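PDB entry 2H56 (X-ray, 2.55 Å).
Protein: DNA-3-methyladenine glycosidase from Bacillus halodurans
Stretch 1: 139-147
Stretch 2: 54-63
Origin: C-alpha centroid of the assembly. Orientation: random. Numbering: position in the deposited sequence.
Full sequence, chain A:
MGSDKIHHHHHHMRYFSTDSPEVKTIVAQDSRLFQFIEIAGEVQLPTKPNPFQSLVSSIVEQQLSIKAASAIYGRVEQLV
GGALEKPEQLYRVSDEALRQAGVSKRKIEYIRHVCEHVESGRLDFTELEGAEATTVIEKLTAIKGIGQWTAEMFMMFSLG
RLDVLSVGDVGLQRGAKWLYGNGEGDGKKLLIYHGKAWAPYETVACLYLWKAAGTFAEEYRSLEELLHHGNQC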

# COMPACT_ATOMS: atom_id res chain seq x y z
N LYS A 139 -14.23 -1.43 6.94
CA LYS A 139 -13.83 -1.40 8.34
C LYS A 139 -12.70 -0.41 8.53
O LYS A 139 -12.75 0.39 9.44
CB LYS A 139 -13.43 -2.79 8.86
CG LYS A 139 -14.53 -3.85 8.75
CD LYS A 139 -15.59 -3.68 9.81
CE LYS A 139 -16.52 -4.90 9.91
NZ LYS A 139 -16.89 -5.20 11.35
N LEU A 140 -11.72 -0.39 7.64
CA LEU A 140 -10.61 0.56 7.76
C LEU A 140 -10.98 2.06 7.51
O LEU A 140 -10.50 2.95 8.24
CB LEU A 140 -9.50 0.14 6.80
CG LEU A 140 -8.77 -1.18 7.05
CD1 LEU A 140 -7.85 -1.57 5.84
CD2 LEU A 140 -7.97 -1.11 8.34
N THR A 141 -11.80 2.38 6.51
CA THR A 141 -12.07 3.78 6.16
C THR A 141 -13.04 4.48 7.11
O THR A 141 -13.11 5.72 7.18
CB THR A 141 -12.56 3.91 4.73
OG1 THR A 141 -13.62 2.98 4.52
CG2 THR A 141 -11.44 3.62 3.74
N ALA A 142 -13.77 3.66 7.88
CA ALA A 142 -14.51 4.11 9.08
C ALA A 142 -13.66 4.92 10.07
O ALA A 142 -14.22 5.70 10.85
CB ALA A 142 -15.15 2.89 9.81
N ILE A 143 -12.34 4.71 10.06
CA ILE A 143 -11.45 5.43 10.94
C ILE A 143 -11.11 6.78 10.33
O ILE A 143 -10.70 6.86 9.18
CB ILE A 143 -10.16 4.63 11.16
CG1 ILE A 143 -10.46 3.26 11.75
CG2 ILE A 143 -9.17 5.38 12.09
CD1 ILE A 143 -9.38 2.26 11.41
N LYS A 144 -11.33 7.86 11.08
CA LYS A 144 -10.91 9.20 10.68
C LYS A 144 -9.45 9.17 10.28
O LYS A 144 -8.63 8.51 10.91
CB LYS A 144 -11.06 10.19 11.82
CG LYS A 144 -12.46 10.84 12.00
CD LYS A 144 -12.50 11.69 13.31
CE LYS A 144 -12.71 10.81 14.56
NZ LYS A 144 -11.97 11.22 15.81
N GLY A 145 -9.13 9.89 9.21
CA GLY A 145 -7.78 9.94 8.69
C GLY A 145 -7.47 8.86 7.68
O GLY A 145 -6.59 9.07 6.86
N ILE A 146 -8.15 7.71 7.75
CA ILE A 146 -7.95 6.62 6.78
C ILE A 146 -8.91 6.71 5.61
O ILE A 146 -10.10 6.47 5.76
CB ILE A 146 -8.16 5.23 7.39
CG1 ILE A 146 -7.41 5.10 8.71
CG2 ILE A 146 -7.71 4.15 6.39
CD1 ILE A 146 -5.97 5.13 8.56
N GLY A 147 -8.40 7.05 4.44
CA GLY A 147 -9.17 7.05 3.20
C GLY A 147 -9.00 5.75 2.43
O GLY A 147 -8.19 4.85 2.78
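Stretch 2 (54-63) SLVSSIVEQQ

Stretch 2 approaches the loop of stretch 1 as the last turns of a helix that begins earlier in the chain, followed by a short non-helical end at Gln62 and Gln63. From first to last CA, the two stretches run in broadly the same sense. The helix that opens stretch 1 gives way to a type II beta turn from Ile143 to Ile146, closed by the bond from Ile146 N to Ile143 O at 3.0 Å. The backbones come nearest at Gly145 and Ile59, whose CA atoms are 7.2 Å apart, and the contact buries 240 Å² in total, both sides summed.

Leu55 is the centre of the apolar part. Its CA-to-CB bond points toward stretch 1, and with chi1 m (-86°) and chi2 t, Leu55 CD1 is the methyl nearer Ile143 and Leu55 CD2 the one nearer Ile146, while Leu140 lies close to both. Leu55 CD1 lies 4.3 Å from Leu140 CD2 and 4.5 Å from Ile143 CD1, while Leu55 CD2 packs more tightly, 3.8 Å from Ile146 CD1. Leu140, also m and t, leaves its backbone sideways, but the end of its side chain comes nearer to the helix. Ile143 points toward stretch 2 from the start, and its m, t conformation extends CD1 to Leu55.

Ile146 has the folded m, m conformation. Its CA-to-CB bond is directed sideways, yet Ile146 CD1 ends beside both helical residues, 3.8 Å from Leu55 CD2 and 4.2 Å from Ile59 CD1. These partners are four residues apart, one helical turn, and are linked through the backbone bond from Ile59 N to Leu55 O at 2.9 Å. One methyl group can therefore touch both. Ile59 likewise starts sideways; its chi1 is m, but chi2, at 144°, falls between wells.

The one hydrogen bond between the stretches comes from Gln62, beyond the helix. Gln62 points toward stretch 1, and its m, t side chain is extended enough for NE2 to donate to Gly145 O at 3.1 Å. The N-H...O angle of 128° makes this a weak hydrogen bond. Gly145 adopts phi/psi of 88/-27, where a CB would be jammed against the carbonyl oxygen of Lys144; the turn thus calls for glycine here by its backbone angles alone.

Ser58 also directs its CB toward stretch 1, but its nearest side-chain approach is Ser58 CB to Ile146 CD1, 5.8 Å. With chi1 m, its OG instead turns back along the helix to donate to Ser54 O at 2.7 Å, the same carbonyl that accepts Ser58 N at 2.8 Å. Val56, Ser57 and Val60 lie out of reach of stretch 1.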

# COMPACT_ATOMS: atom_id res chain seq x y z
N SER A 54 1.40 -0.59 12.06
CA SER A 54 1.33 -0.10 10.69
C SER A 54 0.36 1.02 10.49
O SER A 54 0.67 1.93 9.75
CB SER A 54 0.92 -1.22 9.77
OG SER A 54 1.96 -2.14 9.75
N LEU A 55 -0.82 0.94 11.09
CA LEU A 55 -1.80 2.01 10.89
C LEU A 55 -1.27 3.31 11.49
O LEU A 55 -1.38 4.38 10.89
CB LEU A 55 -3.15 1.65 11.51
CG LEU A 55 -4.11 0.84 10.65
CD1 LEU A 55 -5.33 0.41 11.44
CD2 LEU A 55 -4.50 1.71 9.45
N VAL A 56 -0.68 3.22 12.67
CA VAL A 56 -0.17 4.40 13.33
C VAL A 56 0.96 5.01 12.51
O VAL A 56 0.95 6.19 12.21
CB VAL A 56 0.30 4.06 14.75
CG1 VAL A 56 0.95 5.27 15.38
CG2 VAL A 56 -0.88 3.56 15.57
N SER A 57 1.93 4.19 12.13
CA SER A 57 2.97 4.59 11.22
C SER A 57 2.41 5.18 9.90
O SER A 57 2.92 6.16 9.40
CB SER A 57 3.85 3.39 10.89
OG SER A 57 5.06 3.83 10.28
N SER A 58 1.36 4.59 9.35
CA SER A 58 0.77 5.15 8.14
C SER A 58 0.22 6.54 8.37
O SER A 58 0.38 7.41 7.51
CB SER A 58 -0.34 4.25 7.61
OG SER A 58 0.18 2.96 7.30
N ILE A 59 -0.42 6.76 9.51
CA ILE A 59 -0.90 8.12 9.85
C ILE A 59 0.28 9.10 10.04
O ILE A 59 0.23 10.21 9.53
CB ILE A 59 -1.82 8.07 11.08
CG1 ILE A 59 -3.16 7.42 10.69
CG2 ILE A 59 -2.03 9.44 11.67
CD1 ILE A 59 -3.73 6.59 11.76
N VAL A 60 1.36 8.66 10.68
CA VAL A 60 2.49 9.55 10.92
C VAL A 60 3.13 9.99 9.62
O VAL A 60 3.59 11.12 9.51
CB VAL A 60 3.50 8.95 11.88
CG1 VAL A 60 4.79 9.80 11.95
CG2 VAL A 60 2.87 8.87 13.25
N GLU A 61 3.09 9.12 8.63
CA GLU A 61 3.71 9.42 7.33
C GLU A 61 2.99 10.47 6.51
O GLU A 61 3.61 11.18 5.74
CB GLU A 61 3.84 8.14 6.48
CG GLU A 61 4.91 7.20 6.99
CD GLU A 61 4.75 5.77 6.49
OE1 GLU A 61 4.06 5.55 5.45
OE2 GLU A 61 5.34 4.86 7.14
N GLN A 62 1.68 10.57 6.62
CA GLN A 62 0.96 11.53 5.76
C GLN A 62 1.63 12.90 5.65
O GLN A 62 1.94 13.52 6.67
CB GLN A 62 -0.46 11.75 6.26
CG GLN A 62 -1.37 10.51 6.20
CD GLN A 62 -2.60 10.67 7.06
OE1 GLN A 62 -2.67 11.57 7.91
NE2 GLN A 62 -3.58 9.79 6.86
N GLN A 63 1.84 13.34 4.40
CA GLN A 63 2.32 14.68 4.03
C GLN A 63 3.79 14.89 4.39
O GLN A 63 4.30 15.99 4.31
CB GLN A 63 1.46 15.80 4.65
CG GLN A 63 -0.06 15.74 4.44
CD GLN A 63 -0.84 17.01 5.02
OE1 GLN A 63 -0.25 18.06 5.31
NE2 GLN A 63 -2.16 16.88 5.18